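CGAS/DncV-like nucleotidyltransferase in E. coli homolog (Elizabethkingia meningoseptica ATCC 13253 = NBRC 12535, PDB 6E0N) synthesizes cyclic nucleotides that act as second messengers in a CBASS antiphage defence system. Local coordinates at residues A[141-146]-A[168-173]; A[150-155]-A[261-266]. All coordinates share one frame; numbering follows the deposited sequence.

How the interactions relate
Interactions 1 and 2 lie next to each other, their centres about 9 Å apart, and meet on one mixed sheet. Strand 152-160 runs antiparallel between strands 135-147 and 166-169; interaction 1 spans the two outer strands of this trio, and interaction 2 ties the start of the middle strand to the loop between helices 236-252 and 275-289. The segments alternate along the chain: 141-146, 150-155, 168-173, 261-266. Strand pairing joins them through R145 O and A154 N, and the rings of F170 and F264 pack together. A chain section from far downstream is thereby fastened to the nucleotidyltransferase sheet near the bound nucleotides.

Interaction 1 of 2, residues A[141-146]-A[168-173]; sequences FVLKRF and ISFPEQ. With APC (diphosphomethylphosphonic acid adenosyl ester), chain B.
I168 and L143 meet across the face of the nucleotidyltransferase sheet, bridging two strands that are not neighbours. Strand 152-160 lies between them and supplies the backbone pairing, L143 with G156 and S169 with I157, so the contact itself is made by side chains alone. L143 points its side chain at the other segment; with chi1 at 175°, CG stands opposite the backbone N and directs the fork at I168, where both methyls meet it. CD1 rests 3.9 Å from I168 CG2, the two side chains crossing at about a right angle, while CD2 faces the other branch of the isoleucine, at I168 CD1. The same L143 CD1 also touches the phenylalanine, 3.7 Å from F170 CZ. A branched leucine suits a buried place where one residue must pack beside both an aliphatic and an aromatic neighbour.

F170 sits at the N-cap position of helix 171-184, just where strand 166-169 gives way to the helix. Its ring turns back toward the sheet, and R145 CB lies at the ring edge, 4.3 Å from F170 CZ. The flat, large ring is apt here, since it touches the sheet at A154 and the downstream loop at F264 at once.

R145 closes the more open end of the contact: its chain, extended from CG to NE, brings the guanidinium beside I168, though the very close approach modelled there is doubtful.

S169 points the opposite way from I168, as consecutive strand residues do. Thus I168 serves the packing with L143 while S169 borders the nucleotide; a bound GTP touches both residues. On that side S169 CB lies 3.5 Å from N1 of the adenine of APC.

Interaction 2 of 2, residues A[150-155]-A[261-266]; sequences QSVEAE and NRLFWL
L263 lays one methyl against A154 of strand 152-160 and the other against Q150 in the turn before it. CD1 presses on the alanine, 3.5 Å from A154 CB, a little tighter than ordinary carbon contact. The small methyl of A154 suits this buried spot because it lets the leucine come so near the strand. CD2 lies beside the end of the glutamine, 3.7 Å from Q150 CD, with V152 CG2 at the margin of the same patch, 4.4 Å from L263 CD2.

Q150 is used in two ways. Its CG takes the position anti to the carbonyl carbon (chi1 -70°), and the chain then runs out straight toward the loop, where the amide group itself lies alongside L263 CD2 and also reaches the main chain. There NE2 donates a hydrogen bond of 3.0 Å to R262 O. The bond is bent, with an N-H...O angle of 140°, and the donor stands above the carbonyl plane. A water adds a second link: it donates to N261 O at 2.9 Å and weakly accepts from Q150 NE2. Glutamine fits this exposed edge, its extended chain being long enough to bring the amide across to the loop.

The loop is shaped by N261, whose OD1 accepts a nearly straight bond of 2.7 Å from L263 N and a weak one from F264 N. S147 fastens it from the sheet side, as its OG is hydrogen-bonded to both L263 O and Q150 N.

S151 and V152 both face S147, giving a G1 beta bulge where the hairpin of strands 135-147 and 152-160 turns. On the loop side, the N261 carboxamide gripping the backbone N two residues on is an Asx turn.

Interaction 1 of 2, residues A[141-146]-A[168-173]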
loop_
_atom_site.group_PDB
_atom_site.type_symbol
_atom_site.label_atom_id
_atom_site.label_comp_id
_atom_site.label_asym_id
_atom_site.label_seq_id
_atom_site.Cartn_x
_atom_site.Cartn_y
_atom_site.Cartn_z
ATOM N N PHE A 141 -4.231 -10.188 13.381
ATOM C CA PHE A 141 -4.764 -11.539 13.435
ATOM C C PHE A 141 -5.281 -11.937 12.055
ATOM O O PHE A 141 -5.447 -11.108 11.158
ATOM C CB PHE A 141 -5.937 -11.654 14.425
ATOM C CG PHE A 141 -5.568 -11.442 15.863
ATOM C CD1 PHE A 141 -4.599 -12.218 16.467
ATOM C CD2 PHE A 141 -6.217 -10.480 16.622
ATOM C CE1 PHE A 141 -4.267 -12.032 17.797
ATOM C CE2 PHE A 141 -5.891 -10.289 17.951
ATOM C CZ PHE A 141 -4.913 -11.065 18.537
ATOM N N VAL A 142 -5.575 -13.232 11.904
ATOM C CA VAL A 142 -6.261 -13.723 10.712
ATOM C C VAL A 142 -7.677 -13.165 10.671
ATOM O O VAL A 142 -8.357 -13.059 11.701
ATOM C CB VAL A 142 -6.278 -15.263 10.712
ATOM C CG1 VAL A 142 -7.196 -15.793 9.615
ATOM C CG2 VAL A 142 -4.872 -15.807 10.542
ATOM N N LEU A 143 -8.138 -12.834 9.464
ATOM C CA LEU A 143 -9.478 -12.312 9.233
ATOM C C LEU A 143 -10.132 -13.133 8.133
ATOM O O LEU A 143 -9.517 -13.385 7.094
ATOM C CB LEU A 143 -9.398 -10.847 8.799
ATOM C CG LEU A 143 -10.630 -10.051 8.384
ATOM C CD1 LEU A 143 -11.072 -10.421 6.974
ATOM C CD2 LEU A 143 -11.772 -10.228 9.368
ATOM N N LYS A 144 -11.376 -13.539 8.363
ATOM C CA LYS A 144 -12.196 -14.185 7.348
ATOM C C LYS A 144 -13.481 -13.390 7.186
ATOM O O LYS A 144 -14.136 -13.052 8.179
ATOM C CB LYS A 144 -12.489 -15.638 7.724
ATOM C CG LYS A 144 -11.215 -16.438 7.927
ATOM C CD LYS A 144 -11.400 -17.919 7.676
ATOM C CE LYS A 144 -10.044 -18.579 7.447
ATOM N NZ LYS A 144 -9.919 -19.863 8.181
ATOM N N ARG A 145 -13.832 -13.083 5.940
ATOM C CA ARG A 145 -14.999 -12.263 5.657
ATOM C C ARG A 145 -15.583 -12.668 4.315
ATOM O O ARG A 145 -14.844 -12.946 3.367
ATOM C CB ARG A 145 -14.623 -10.780 5.619
ATOM C CG ARG A 145 -15.806 -9.839 5.654
ATOM C CD ARG A 145 -15.340 -8.392 5.606
ATOM N NE ARG A 145 -16.301 -7.499 6.241
ATOM C CZ ARG A 145 -16.280 -7.179 7.529
ATOM N NH1 ARG A 145 -17.198 -6.360 8.025
ATOM N NH2 ARG A 145 -15.340 -7.675 8.322
ATOM N N PHE A 146 -16.908 -12.695 4.237
ATOM C CA PHE A 146 -17.569 -13.103 3.009
ATOM C C PHE A 146 -17.567 -11.959 2.004
ATOM O O PHE A 146 -17.883 -10.812 2.345
ATOM C CB PHE A 146 -19.004 -13.543 3.284
ATOM C CG PHE A 146 -19.673 -14.166 2.094
ATOM C CD1 PHE A 146 -19.384 -15.471 1.729
ATOM C CD2 PHE A 146 -20.586 -13.449 1.337
ATOM C CE1 PHE A 146 -19.992 -16.050 0.632
ATOM C CE2 PHE A 146 -21.201 -14.026 0.241
ATOM C CZ PHE A 146 -20.901 -15.325 -0.113
ATOM N N ILE A 168 -9.169 -3.738 8.318
ATOM C CA ILE A 168 -9.212 -5.005 7.595
ATOM C C ILE A 168 -8.496 -4.828 6.265
ATOM O O ILE A 168 -8.673 -3.809 5.588
ATOM C CB ILE A 168 -10.665 -5.495 7.401
ATOM C CG1 ILE A 168 -11.220 -5.961 8.757
ATOM C CG2 ILE A 168 -10.731 -6.575 6.351
ATOM C CD1 ILE A 168 -12.679 -6.329 8.746
ATOM N N SER A 169 -7.691 -5.822 5.893
ATOM C CA SER A 169 -6.853 -5.735 4.706
ATOM C C SER A 169 -6.754 -7.114 4.074
ATOM O O SER A 169 -6.836 -8.135 4.762
ATOM C CB SER A 169 -5.454 -5.219 5.076
ATOM O OG SER A 169 -4.609 -5.122 3.945
ATOM N N PHE A 170 -6.586 -7.130 2.753
ATOM C CA PHE A 170 -6.419 -8.357 1.976
ATOM C C PHE A 170 -5.153 -8.220 1.143
ATOM O O PHE A 170 -5.201 -8.141 -0.093
ATOM C CB PHE A 170 -7.654 -8.632 1.117
ATOM C CG PHE A 170 -8.888 -8.874 1.930
ATOM C CD1 PHE A 170 -9.177 -10.141 2.416
ATOM C CD2 PHE A 170 -9.741 -7.830 2.241
ATOM C CE1 PHE A 170 -10.303 -10.365 3.182
ATOM C CE2 PHE A 170 -10.870 -8.046 3.009
ATOM C CZ PHE A 170 -11.151 -9.316 3.481
ATOM N N PRO A 171 -3.991 -8.204 1.802
ATOM C CA PRO A 171 -2.745 -7.888 1.081
ATOM C C PRO A 171 -2.353 -8.918 0.034
ATOM O O PRO A 171 -1.753 -8.544 -0.979
ATOM C CB PRO A 171 -1.695 -7.777 2.197
ATOM C CG PRO A 171 -2.281 -8.583 3.361
ATOM C CD PRO A 171 -3.784 -8.361 3.257
ATOM N N GLU A 172 -2.653 -10.200 0.250
ATOM C CA GLU A 172 -2.252 -11.212 -0.723
ATOM C C GLU A 172 -3.014 -11.043 -2.030
ATOM O O GLU A 172 -2.421 -11.084 -3.115
ATOM C CB GLU A 172 -2.463 -12.613 -0.149
ATOM C CG GLU A 172 -1.628 -12.905 1.087
ATOM C CD GLU A 172 -0.150 -12.665 0.867
ATOM O OE1 GLU A 172 0.373 -13.075 -0.189
ATOM O OE2 GLU A 172 0.490 -12.055 1.747
ATOM N N GLN A 173 -4.333 -10.850 -1.948
ATOM C CA GLN A 173 -5.140 -10.665 -3.149
ATOM C C GLN A 173 -4.824 -9.334 -3.827
ATOM O O GLN A 173 -4.811 -9.247 -5.059
ATOM C CB GLN A 173 -6.622 -10.764 -2.785
ATOM C CG GLN A 173 -7.045 -12.107 -2.187
ATOM C CD GLN A 173 -6.948 -12.176 -0.665
ATOM O OE1 GLN A 173 -6.166 -11.459 -0.034
ATOM N NE2 GLN A 173 -7.751 -13.055 -0.070
HETATM P PG APC B . -0.375 8.161 13.663
HETATM O O1G APC B . 0.709 8.653 12.732
HETATM O O2G APC B . 0.235 7.611 14.931
HETATM O O3G APC B . -1.296 9.310 13.999
HETATM P PB APC B . -0.516 5.891 11.962
HETATM O O1B APC B . 0.836 6.312 11.522
HETATM O O2B APC B . -0.574 4.501 12.480
HETATM O O3B APC B . -1.241 6.982 12.922
HETATM P PA APC B . -0.426 5.348 8.946
HETATM O O1A APC B . 0.916 6.005 9.013
HETATM O O2A APC B . -1.130 5.747 7.632
HETATM C C3A APC B . -1.433 5.924 10.425
HETATM O "O5'" APC B . -0.406 3.704 8.992
HETATM C "C5'" APC B . 0.647 3.145 9.705
HETATM C "C4'" APC B . 0.979 1.787 9.039
HETATM O "O4'" APC B . -0.008 0.968 9.250
HETATM C "C3'" APC B . 1.084 1.992 7.516
HETATM O "O3'" APC B . 2.391 2.064 7.158
HETATM C "C2'" APC B . 0.410 0.743 6.924
HETATM O "O2'" APC B . 1.463 -0.261 6.567
HETATM C "C1'" APC B . -0.366 0.260 7.850
HETATM N N9 APC B . -1.750 0.565 7.516
HETATM C C8 APC B . -2.477 1.697 7.542
HETATM N N7 APC B . -3.717 1.413 7.122
HETATM C C5 APC B . -3.761 0.102 6.835
HETATM C C6 APC B . -4.769 -0.721 6.373
HETATM N N6 APC B . -6.155 -0.505 6.019
HETATM N N1 APC B . -4.541 -2.008 6.169
HETATM C C2 APC B . -3.317 -2.520 6.417
HETATM N N3 APC B . -2.335 -1.713 6.874
HETATM C C4 APC B . -2.554 -0.411 7.078
#

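Interaction 2 of 2, residues A[150-155]-A[261-266]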
loop_
_atom_site.group_PDB
_atom_site.type_symbol
_atom_site.label_atom_id
_atom_site.label_comp_id
_atom_site.label_asym_id
_atom_site.label_seq_id
_atom_site.Cartn_x
_atom_site.Cartn_y
_atom_site.Cartn_z
ATOM N N GLN A 150 -17.510 -11.822 -5.132
ATOM C CA GLN A 150 -17.068 -13.120 -5.618
ATOM C C GLN A 150 -17.819 -14.283 -4.985
ATOM O O GLN A 150 -17.554 -15.436 -5.340
ATOM C CB GLN A 150 -15.558 -13.290 -5.410
ATOM C CG GLN A 150 -14.716 -12.395 -6.309
ATOM C CD GLN A 150 -13.238 -12.734 -6.261
ATOM O OE1 GLN A 150 -12.854 -13.843 -5.889
ATOM N NE2 GLN A 150 -12.399 -11.774 -6.632
ATOM N N SER A 151 -18.756 -14.013 -4.077
ATOM C CA SER A 151 -19.554 -15.056 -3.434
ATOM C C SER A 151 -18.665 -16.149 -2.849
ATOM O O SER A 151 -18.867 -17.345 -3.072
ATOM C CB SER A 151 -20.594 -15.635 -4.395
ATOM O OG SER A 151 -21.555 -14.657 -4.749
ATOM N N VAL A 152 -17.657 -15.721 -2.091
ATOM C CA VAL A 152 -16.737 -16.637 -1.430
ATOM C C VAL A 152 -16.297 -16.000 -0.122
ATOM O O VAL A 152 -16.276 -14.774 0.016
ATOM C CB VAL A 152 -15.501 -16.950 -2.306
ATOM C CG1 VAL A 152 -15.909 -17.676 -3.574
ATOM C CG2 VAL A 152 -14.745 -15.664 -2.633
ATOM N N GLU A 153 -15.925 -16.841 0.840
ATOM C CA GLU A 153 -15.252 -16.351 2.035
ATOM C C GLU A 153 -13.799 -16.052 1.691
ATOM O O GLU A 153 -13.103 -16.892 1.110
ATOM C CB GLU A 153 -15.308 -17.380 3.163
ATOM C CG GLU A 153 -14.636 -16.882 4.436
ATOM C CD GLU A 153 -14.781 -17.846 5.594
ATOM O OE1 GLU A 153 -14.100 -18.894 5.591
ATOM O OE2 GLU A 153 -15.584 -17.557 6.506
ATOM N N ALA A 154 -13.342 -14.857 2.046
ATOM C CA ALA A 154 -11.989 -14.415 1.749
ATOM C C ALA A 154 -11.197 -14.303 3.042
ATOM O O ALA A 154 -11.734 -13.893 4.076
ATOM C CB ALA A 154 -12.003 -13.053 1.054
ATOM N N GLU A 155 -9.921 -14.666 2.981
ATOM C CA GLU A 155 -9.037 -14.572 4.135
ATOM C C GLU A 155 -8.092 -13.393 3.964
ATOM O O GLU A 155 -7.460 -13.241 2.911
ATOM C CB GLU A 155 -8.224 -15.850 4.351
ATOM C CG GLU A 155 -7.294 -15.735 5.552
ATOM C CD GLU A 155 -6.515 -17.002 5.840
ATOM O OE1 GLU A 155 -7.045 -18.099 5.574
ATOM O OE2 GLU A 155 -5.376 -16.894 6.342
ATOM N N ASN A 261 -8.107 -6.053 -4.759
ATOM C CA ASN A 261 -8.393 -7.424 -4.344
ATOM C C ASN A 261 -9.596 -8.026 -5.055
ATOM O O ASN A 261 -9.778 -9.248 -4.995
ATOM C CB ASN A 261 -8.582 -7.477 -2.823
ATOM C CG ASN A 261 -9.717 -6.580 -2.330
ATOM O OD1 ASN A 261 -10.814 -6.572 -2.887
ATOM N ND2 ASN A 261 -9.449 -5.819 -1.278
ATOM N N ARG A 262 -10.410 -7.214 -5.721
ATOM C CA ARG A 262 -11.594 -7.657 -6.453
ATOM C C ARG A 262 -12.626 -8.343 -5.566
ATOM O O ARG A 262 -13.538 -9.008 -6.081
ATOM C CB ARG A 262 -11.242 -8.564 -7.639
ATOM C CG ARG A 262 -10.505 -7.874 -8.770
ATOM C CD ARG A 262 -10.209 -8.850 -9.913
ATOM N NE ARG A 262 -11.353 -9.013 -10.803
ATOM C CZ ARG A 262 -11.445 -8.444 -11.999
ATOM N NH1 ARG A 262 -10.453 -7.687 -12.455
ATOM N NH2 ARG A 262 -12.522 -8.636 -12.747
ATOM N N LEU A 263 -12.507 -8.206 -4.248
ATOM C CA LEU A 263 -13.446 -8.806 -3.316
ATOM C C LEU A 263 -14.451 -7.809 -2.763
ATOM O O LEU A 263 -15.525 -8.224 -2.310
ATOM C CB LEU A 263 -12.681 -9.423 -2.140
ATOM C CG LEU A 263 -11.766 -10.601 -2.475
ATOM C CD1 LEU A 263 -10.782 -10.852 -1.344
ATOM C CD2 LEU A 263 -12.593 -11.847 -2.749
ATOM N N PHE A 264 -14.135 -6.515 -2.803
ATOM C CA PHE A 264 -14.990 -5.485 -2.231
ATOM C C PHE A 264 -14.926 -4.234 -3.089
ATOM O O PHE A 264 -13.992 -4.034 -3.867
ATOM C CB PHE A 264 -14.573 -5.165 -0.790
ATOM C CG PHE A 264 -14.635 -6.349 0.121
ATOM C CD1 PHE A 264 -15.820 -6.695 0.744
ATOM C CD2 PHE A 264 -13.517 -7.133 0.334
ATOM C CE1 PHE A 264 -15.887 -7.796 1.571
ATOM C CE2 PHE A 264 -13.579 -8.240 1.158
ATOM C CZ PHE A 264 -14.763 -8.569 1.778
ATOM N N TRP A 265 -15.944 -3.393 -2.937
ATOM C CA TRP A 265 -16.024 -2.163 -3.708
ATOM C C TRP A 265 -15.100 -1.104 -3.116
ATOM O O TRP A 265 -14.956 -0.992 -1.895
ATOM C CB TRP A 265 -17.453 -1.618 -3.701
ATOM C CG TRP A 265 -18.478 -2.487 -4.354
ATOM C CD1 TRP A 265 -19.533 -3.102 -3.745
ATOM C CD2 TRP A 265 -18.557 -2.835 -5.741
ATOM N NE1 TRP A 265 -20.264 -3.810 -4.666
ATOM C CE2 TRP A 265 -19.684 -3.666 -5.899
ATOM C CE3 TRP A 265 -17.784 -2.526 -6.866
ATOM C CZ2 TRP A 265 -20.055 -4.194 -7.134
ATOM C CZ3 TRP A 265 -18.154 -3.052 -8.090
ATOM C CH2 TRP A 265 -19.280 -3.873 -8.215
ATOM N N LEU A 266 -14.501 -0.295 -3.991
ATOM C CA LEU A 266 -13.645 0.793 -3.526
ATOM C C LEU A 266 -14.454 1.856 -2.796
ATOM O O LEU A 266 -14.030 2.357 -1.746
ATOM C CB LEU A 266 -12.918 1.417 -4.712
ATOM C CG LEU A 266 -11.978 2.580 -4.407
ATOM C CD1 LEU A 266 -10.870 2.134 -3.470
ATOM C CD2 LEU A 266 -11.402 3.143 -5.700
HETATM O O HOH W 1 -9.234 -12.012 -5.584
#